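Local coordinates for protein mRNA export factor (PDB 4YXP) that regulates viral gene expression after herpes simplex virus infection, inhibiting host splicing and exporting viral intronless mRNAs from the nucleus, its folded C-terminal domain forming a homodimer, at residues G64-A68 / E69-V73; D104-L107 / R108-F112; L116-A119 / D120-L123; V192-I195 / L196-A200. All coordinates share one frame; numbering follows the deposited sequence.

Contact 1: G64-A68 / E69-V73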
# COMPACT_ATOMS: atom_id res chain seq x y z
N GLY B 64 -6.80 22.89 -0.06
CA GLY B 64 -5.40 22.50 -0.03
C GLY B 64 -5.12 21.34 0.89
O GLY B 64 -5.98 20.96 1.69
N PRO B 65 -3.91 20.76 0.79
CA PRO B 65 -3.49 19.60 1.60
C PRO B 65 -3.79 19.73 3.09
O PRO B 65 -3.62 20.80 3.68
CB PRO B 65 -1.98 19.54 1.35
CG PRO B 65 -1.82 20.09 -0.02
CD PRO B 65 -2.87 21.16 -0.17
N PHE B 66 -4.23 18.62 3.69
CA PHE B 66 -4.50 18.54 5.12
C PHE B 66 -3.27 18.95 5.92
O PHE B 66 -2.16 18.49 5.65
CB PHE B 66 -4.93 17.11 5.47
CG PHE B 66 -5.30 16.91 6.91
CD1 PHE B 66 -6.55 17.27 7.38
CD2 PHE B 66 -4.41 16.32 7.79
CE1 PHE B 66 -6.90 17.07 8.70
CE2 PHE B 66 -4.75 16.12 9.12
CZ PHE B 66 -6.00 16.49 9.57
N ASP B 67 -3.46 19.83 6.91
CA ASP B 67 -2.35 20.30 7.73
C ASP B 67 -2.44 19.75 9.15
O ASP B 67 -3.28 20.18 9.94
CB ASP B 67 -2.31 21.82 7.76
CG ASP B 67 -1.08 22.36 8.46
OD1 ASP B 67 -0.01 21.73 8.34
OD2 ASP B 67 -1.18 23.40 9.13
N ALA B 68 -1.57 18.80 9.46
CA ALA B 68 -1.61 18.09 10.73
C ALA B 68 -1.54 19.02 11.94
O ALA B 68 -2.20 18.77 12.95
CB ALA B 68 -0.47 17.07 10.79
N GLU B 69 -0.75 20.08 11.85
CA GLU B 69 -0.58 20.97 12.99
C GLU B 69 -1.76 21.92 13.16
O GLU B 69 -2.18 22.20 14.28
CB GLU B 69 0.72 21.78 12.86
CG GLU B 69 2.00 20.96 13.10
CD GLU B 69 1.95 20.16 14.40
OE1 GLU B 69 1.65 20.75 15.46
OE2 GLU B 69 2.22 18.94 14.35
N THR B 70 -2.32 22.39 12.05
CA THR B 70 -3.51 23.24 12.11
C THR B 70 -4.70 22.42 12.61
O THR B 70 -5.50 22.90 13.41
CB THR B 70 -3.85 23.85 10.74
OG1 THR B 70 -2.74 24.61 10.26
CG2 THR B 70 -5.06 24.78 10.85
N ARG B 71 -4.81 21.19 12.13
CA ARG B 71 -5.95 20.34 12.46
C ARG B 71 -5.68 19.46 13.69
O ARG B 71 -6.39 18.49 13.92
CB ARG B 71 -6.32 19.44 11.27
CG ARG B 71 -6.56 20.16 9.94
CD ARG B 71 -7.13 21.57 10.08
NE ARG B 71 -8.30 21.63 10.96
CZ ARG B 71 -8.92 22.75 11.29
NH1 ARG B 71 -9.97 22.72 12.10
NH2 ARG B 71 -8.49 23.92 10.82
N ARG B 72 -4.67 19.81 14.47
CA ARG B 72 -4.37 19.05 15.68
C ARG B 72 -5.39 19.36 16.78
O ARG B 72 -5.80 20.50 16.96
CB ARG B 72 -2.96 19.36 16.18
CG ARG B 72 -2.48 18.41 17.27
CD ARG B 72 -0.98 18.52 17.49
NE ARG B 72 -0.50 17.55 18.47
CZ ARG B 72 0.78 17.29 18.71
NH1 ARG B 72 1.73 17.94 18.03
NH2 ARG B 72 1.12 16.39 19.62
N VAL B 73 -5.80 18.31 17.49
CA VAL B 73 -6.67 18.46 18.65
C VAL B 73 -6.07 17.69 19.82
O VAL B 73 -5.47 16.63 19.64
CB VAL B 73 -8.11 17.96 18.35
CG1 VAL B 73 -8.73 18.75 17.21
CG2 VAL B 73 -8.12 16.47 18.05
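Glu69 follows Ala68 directly in one continuous loop between helix 56-59 and helix 75-91. Its side chain is bent at chi2, and its OE1 stands at the edge of the Arg72 guanidinium, in the plane of that group, 3.8 Å from Arg72 NH1: a long salt bridge. Next comes Thr70, whose side chain crosses that of Asp67 at about a right angle; the modelled atoms are too close here for a bond to be read from them. At Arg71 the loop is pinned, because its N is bonded to Asp67 O over 2.9 Å with an N-H...O angle of 159°. The aliphatic root of Arg71 meets the Phe66 ring obliquely, with Arg71 CG 3.3 Å from Phe66 CE1 and Arg71 CB 3.4 Å from Phe66 CZ. Phe66 has its ring anti to its own backbone N (chi1 -177°), which carries it over to the arginine. The guanidinium of Arg71 leads away from the turn, its plane 61° from that of the ring, and the side chain touches Pro57 and Val58. Arg72 runs extended from CG to NE, and its NH2 is bonded to the carbonyl oxygens of Asn272 and Phe275 of the second subunit. Val73 packs on Phe269 of that subunit. Three helical residues, Ala68 to Thr70, bracketed by the bond from Arg71 N to Asp67 O, make this an isolated alpha-turn, in a loop that receives the C-terminal tail of the second subunit, whose Phe269, Asn272 and Phe275 belong to region 263-275, important for homodimerization.

Contact 2: D104-L107 / R108-F112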
# COMPACT_ATOMS: atom_id res chain seq x y z
N ASP B 104 -11.07 6.81 1.76
CA ASP B 104 -10.55 5.49 1.49
C ASP B 104 -9.37 5.59 0.53
O ASP B 104 -8.35 4.93 0.72
CB ASP B 104 -11.64 4.57 0.93
CG ASP B 104 -11.28 3.10 1.05
OD1 ASP B 104 -11.62 2.49 2.08
OD2 ASP B 104 -10.67 2.56 0.12
N CYS B 105 -9.52 6.43 -0.49
CA CYS B 105 -8.45 6.65 -1.46
C CYS B 105 -7.25 7.34 -0.82
O CYS B 105 -6.10 6.99 -1.09
CB CYS B 105 -8.95 7.46 -2.65
SG CYS B 105 -10.14 6.60 -3.69
N VAL B 106 -7.51 8.34 0.01
CA VAL B 106 -6.45 9.07 0.68
C VAL B 106 -5.60 8.12 1.52
O VAL B 106 -4.38 8.13 1.43
CB VAL B 106 -7.01 10.20 1.56
CG1 VAL B 106 -5.91 10.86 2.39
CG2 VAL B 106 -7.71 11.25 0.70
N LEU B 107 -6.26 7.30 2.32
CA LEU B 107 -5.57 6.43 3.26
C LEU B 107 -4.78 5.33 2.56
O LEU B 107 -3.77 4.85 3.08
CB LEU B 107 -6.59 5.81 4.23
CG LEU B 107 -6.75 6.54 5.57
CD1 LEU B 107 -6.91 8.04 5.38
CD2 LEU B 107 -7.93 5.97 6.35
N ARG B 108 -5.22 4.95 1.36
CA ARG B 108 -4.54 3.91 0.60
C ARG B 108 -3.30 4.44 -0.13
O ARG B 108 -2.50 3.65 -0.65
CB ARG B 108 -5.52 3.25 -0.38
CG ARG B 108 -6.47 2.30 0.34
CD ARG B 108 -7.57 1.70 -0.52
NE ARG B 108 -8.49 0.93 0.32
CZ ARG B 108 -8.30 -0.33 0.69
NH1 ARG B 108 -7.24 -1.01 0.28
NH2 ARG B 108 -9.19 -0.92 1.48
N GLN B 109 -3.12 5.76 -0.16
CA GLN B 109 -1.94 6.34 -0.82
C GLN B 109 -1.08 7.20 0.12
O GLN B 109 -0.13 7.84 -0.32
CB GLN B 109 -2.37 7.18 -2.03
CG GLN B 109 -3.26 8.38 -1.73
CD GLN B 109 -2.50 9.60 -1.25
OE1 GLN B 109 -1.75 10.22 -2.01
NE2 GLN B 109 -2.68 9.95 0.02
N GLU B 110 -1.40 7.20 1.41
CA GLU B 110 -0.62 7.97 2.39
C GLU B 110 0.77 7.40 2.61
O GLU B 110 0.98 6.19 2.46
CB GLU B 110 -1.36 8.03 3.74
CG GLU B 110 -2.48 9.03 3.79
CD GLU B 110 -3.12 9.14 5.16
OE1 GLU B 110 -3.29 8.09 5.83
OE2 GLU B 110 -3.46 10.27 5.57
N ASN B 111 1.73 8.26 2.97
CA ASN B 111 3.08 7.79 3.29
C ASN B 111 3.08 7.20 4.70
O ASN B 111 2.05 7.22 5.38
CB ASN B 111 4.12 8.92 3.14
CG ASN B 111 3.97 10.03 4.18
OD1 ASN B 111 3.47 9.82 5.28
ND2 ASN B 111 4.44 11.22 3.82
N PHE B 112 4.21 6.66 5.14
CA PHE B 112 4.22 5.85 6.36
C PHE B 112 3.80 6.65 7.61
O PHE B 112 2.99 6.17 8.40
CB PHE B 112 5.59 5.23 6.60
CG PHE B 112 5.66 4.38 7.83
CD1 PHE B 112 4.84 3.27 7.97
CD2 PHE B 112 6.54 4.68 8.86
CE1 PHE B 112 4.89 2.48 9.11
CE2 PHE B 112 6.60 3.90 10.00
CZ PHE B 112 5.77 2.80 10.13
O HOH W 1 -3.16 5.04 5.65
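Asp104 with Arg108, and Val106 with Gln109, are local contacts one turn apart or less, near the C-terminal end of helix 93-109, where it lies against helix 146-167. The first pair forms a salt bridge. Arg108 NE reaches Asp104 OD2 at 2.7 Å, meeting it from above the carboxylate plane, while the carboxylate and guanidinium planes are turned 30° apart. Beyond this pair, Arg108 NH1 makes a salt bridge with Asp151 OD2 of its own chain and a hydrogen bond to Thr155 O of the second subunit. Gln109 has its CG between the backbone N and the carbonyl carbon (chi1 62°), and a second bend at chi2 folds the amide back on the helix. Its NE2 therefore meets Val106 O at 2.9 Å, in the carbonyl plane and on a lone pair, along a nearly straight bond (168°). Gln109 N comes to the same oxygen at 3.1 Å, but from above that plane. Leu107 and Glu110 lie side by side, with Leu107 CD1 3.6 Å from Glu110 OE1. A water donates to Leu107 O at 2.6 Å and to Glu110 OE1 at 3.1 Å, and Ser118 OG is also bonded to OE1. The weakening helix thus passes carbonyls to a side-chain amide and a water, and the buried arginine, shared by two aspartates, probably stays charged while linking the subunits.

Contact 3: L116-A119 / D120-L123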
# COMPACT_ATOMS: atom_id res chain seq x y z
N LEU B 116 0.42 6.11 10.00
CA LEU B 116 0.44 5.97 11.46
C LEU B 116 -0.56 6.93 12.08
O LEU B 116 -1.31 6.56 12.99
CB LEU B 116 1.84 6.22 12.02
CG LEU B 116 2.93 5.21 11.64
CD1 LEU B 116 4.27 5.64 12.20
CD2 LEU B 116 2.58 3.81 12.13
N ALA B 117 -0.57 8.16 11.58
CA ALA B 117 -1.48 9.19 12.09
C ALA B 117 -2.93 8.80 11.86
O ALA B 117 -3.80 9.06 12.69
CB ALA B 117 -1.17 10.53 11.43
N SER B 118 -3.21 8.16 10.72
CA SER B 118 -4.57 7.76 10.40
C SER B 118 -5.02 6.60 11.29
O SER B 118 -6.20 6.48 11.61
CB SER B 118 -4.69 7.38 8.92
OG SER B 118 -4.61 8.54 8.11
N ALA B 119 -4.09 5.73 11.68
CA ALA B 119 -4.40 4.65 12.60
C ALA B 119 -4.79 5.22 13.96
O ALA B 119 -5.76 4.79 14.58
CB ALA B 119 -3.22 3.70 12.73
N ASP B 120 -4.04 6.21 14.43
CA ASP B 120 -4.36 6.87 15.70
C ASP B 120 -5.66 7.66 15.60
O ASP B 120 -6.44 7.70 16.56
CB ASP B 120 -3.21 7.78 16.14
CG ASP B 120 -2.07 7.00 16.77
OD1 ASP B 120 -2.34 6.07 17.56
OD2 ASP B 120 -0.90 7.31 16.47
N GLU B 121 -5.90 8.30 14.45
CA GLU B 121 -7.15 9.03 14.23
C GLU B 121 -8.33 8.07 14.37
O GLU B 121 -9.33 8.39 15.02
CB GLU B 121 -7.16 9.69 12.85
CG GLU B 121 -8.36 10.60 12.60
CD GLU B 121 -8.43 11.12 11.16
OE1 GLU B 121 -7.89 10.44 10.25
OE2 GLU B 121 -9.02 12.20 10.94
N THR B 122 -8.19 6.89 13.77
CA THR B 122 -9.24 5.88 13.80
C THR B 122 -9.50 5.40 15.22
O THR B 122 -10.64 5.37 15.67
CB THR B 122 -8.88 4.68 12.91
OG1 THR B 122 -8.61 5.13 11.57
CG2 THR B 122 -10.02 3.66 12.87
N LEU B 123 -8.44 5.03 15.93
CA LEU B 123 -8.59 4.47 17.27
C LEU B 123 -8.97 5.53 18.30
O LEU B 123 -9.73 5.24 19.23
CB LEU B 123 -7.30 3.76 17.69
CG LEU B 123 -6.90 2.53 16.86
CD1 LEU B 123 -5.74 1.80 17.52
CD2 LEU B 123 -8.06 1.58 16.65
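Asp120 N is bonded to Leu116 O, and the next three residues repeat the step: Glu121 to Ala117, Thr122 to Ser118 and Leu123 to Ala119, all from N to O across 2.8 to 3.1 Å. The two segments are thus successive turns of one regular alpha-helix, 112-132, buried between helices. The side chain of Thr122 adds a fifth bond. With OG1 beside the backbone N (chi1 -56°), the hydroxyl turns back and donates to Ser118 O at 2.8 Å. Thr122 OG1 and Thr122 N reach this oxygen from opposite faces of its carbonyl plane. Leu123 CG sits 3.4 Å from Ala119 O, and the leucine goes on to pack against Phe191 on helix 188-204. The acids are engaged elsewhere: Asp120 binds Tyr226 OH and the backbone N of Cys231 and Met232 at the start of helix 230-241, whereas Glu121 OE1 pairs with Arg103 and with Lys267 of the second subunit, and OE2 accepts from the backbone N of Tyr268 and Phe269 of that subunit. Burial of both carboxylates among such donors would probably favour their ionised forms, and the hydroxyl of Thr122 is satisfied within its own helix.

Contact 4: V192-I195 / L196-A200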
# COMPACT_ATOMS: atom_id res chain seq x y z
N VAL B 192 -1.91 -3.23 16.97
CA VAL B 192 -2.37 -2.41 15.85
C VAL B 192 -3.04 -3.28 14.78
O VAL B 192 -4.11 -2.96 14.29
CB VAL B 192 -1.19 -1.60 15.26
CG1 VAL B 192 -1.60 -0.94 13.94
CG2 VAL B 192 -0.73 -0.55 16.25
N PHE B 193 -2.41 -4.39 14.42
CA PHE B 193 -2.93 -5.15 13.29
C PHE B 193 -4.13 -6.02 13.66
O PHE B 193 -5.06 -6.14 12.88
CB PHE B 193 -1.80 -5.97 12.67
CG PHE B 193 -0.91 -5.16 11.78
CD1 PHE B 193 -1.28 -4.90 10.47
CD2 PHE B 193 0.26 -4.60 12.26
CE1 PHE B 193 -0.48 -4.12 9.65
CE2 PHE B 193 1.06 -3.82 11.45
CZ PHE B 193 0.69 -3.58 10.14
N VAL B 194 -4.14 -6.57 14.87
CA VAL B 194 -5.27 -7.38 15.31
C VAL B 194 -6.52 -6.50 15.49
O VAL B 194 -7.61 -6.86 15.05
CB VAL B 194 -4.95 -8.14 16.60
CG1 VAL B 194 -6.20 -8.81 17.18
CG2 VAL B 194 -3.88 -9.20 16.34
N ILE B 195 -6.35 -5.35 16.12
CA ILE B 195 -7.49 -4.47 16.39
C ILE B 195 -8.06 -3.92 15.08
O ILE B 195 -9.26 -3.96 14.85
CB ILE B 195 -7.12 -3.34 17.35
CG1 ILE B 195 -6.77 -3.91 18.73
CG2 ILE B 195 -8.25 -2.32 17.48
CD1 ILE B 195 -7.90 -4.69 19.41
N LEU B 196 -7.19 -3.41 14.21
CA LEU B 196 -7.64 -2.89 12.93
C LEU B 196 -8.30 -3.99 12.09
O LEU B 196 -9.30 -3.74 11.41
CB LEU B 196 -6.48 -2.27 12.15
CG LEU B 196 -5.87 -0.98 12.70
CD1 LEU B 196 -4.83 -0.45 11.72
CD2 LEU B 196 -6.92 0.09 12.97
N ALA B 197 -7.76 -5.20 12.14
CA ALA B 197 -8.32 -6.31 11.38
C ALA B 197 -9.71 -6.68 11.90
O ALA B 197 -10.62 -6.96 11.12
CB ALA B 197 -7.41 -7.52 11.43
N ARG B 198 -9.86 -6.68 13.22
CA ARG B 198 -11.15 -6.99 13.84
C ARG B 198 -12.17 -5.93 13.45
O ARG B 198 -13.28 -6.25 13.04
CB ARG B 198 -11.02 -7.07 15.36
CG ARG B 198 -10.36 -8.35 15.86
CD ARG B 198 -9.99 -8.27 17.33
NE ARG B 198 -11.15 -8.13 18.21
CZ ARG B 198 -11.84 -9.14 18.73
NH1 ARG B 198 -11.51 -10.40 18.46
NH2 ARG B 198 -12.87 -8.91 19.53
N LEU B 199 -11.79 -4.66 13.58
CA LEU B 199 -12.70 -3.57 13.26
C LEU B 199 -13.07 -3.60 11.77
O LEU B 199 -14.24 -3.48 11.42
CB LEU B 199 -12.06 -2.22 13.62
CG LEU B 199 -12.94 -0.98 13.49
CD1 LEU B 199 -14.20 -1.09 14.33
CD2 LEU B 199 -12.15 0.26 13.90
N ALA B 200 -12.08 -3.79 10.90
CA ALA B 200 -12.33 -3.85 9.47
C ALA B 200 -13.28 -5.00 9.13
O ALA B 200 -14.13 -4.88 8.25
CB ALA B 200 -11.03 -4.00 8.70
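Leu196 lies along Val192, one turn earlier on helix 188-204, the two side chains pointing the same way with Leu196 CD1 3.9 Å from Val192 CG1. Leu196 CG, held beside its backbone N by chi1 of -68°, comes within 3.1 Å of Val192 O, so the root of the side chain packs on the carbonyl that also accepts the bond from Leu196 N. The same closeness recurs in the next residue, where Ala197 CB is 3.1 Å from Phe193 O. Backbone bonds from Leu196, Ala197, Arg198 and Leu199 to Val192, Phe193, Val194 and Ile195 keep the helix regular. Arg198 runs beside Val194, pointing the same way, its CD 3.8 Å from Val194 CG1 and its CG 3.2 Å from Val194 O. A bend at chi3 (64°) then turns the guanidinium to three backbone carbonyls outside the helix: NH1 binds Arg180 O, NE binds Thr214 O and NH2 binds Ala213 O. Around the helix, Phe193 packs between helix 146-167 and helix 173-179, while Ile195 and Leu196 meet Leu123 of helix 112-132. Leu199 CB rests 3.5 Å from Ile195 O, and its side chain touches Thr122 and Cys126 on that same helix. The contact belongs to the zinc-finger region 163-251, away from the metal. Within 192-200 the side chains are apolar but for Arg198, a buried cation whose nitrogens NE, NH1 and NH2 are all bonded to carbonyl oxygens, which ties two loops to the helix.

How the contacts relate
Contacts 3 and 4 are buried, contact 2 partly so, and contact 1 is a surface turn whose centre lies about 17 Å from the centre of the chain. Contacts 2 and 3 sit on consecutive helices and touch where Leu107 CD1 packs 3.6 Å from Ser118 OG. Contact 3 meets contact 4 through apolar packing, with Thr122 CG2 4.1 Å from Leu199 CD2. Contacts 1 and 4 lie on opposite sides of the chain centre, their centres about 25 Å apart. Regular helical bonds dominate contacts 3 and 4; contacts 1 and 2 hold irregular or ending backbone. Contacts 1, 2 and 3 make hydrogen bonds to the second subunit; contact 4 reaches it through a weak, long Arg198 ion pair.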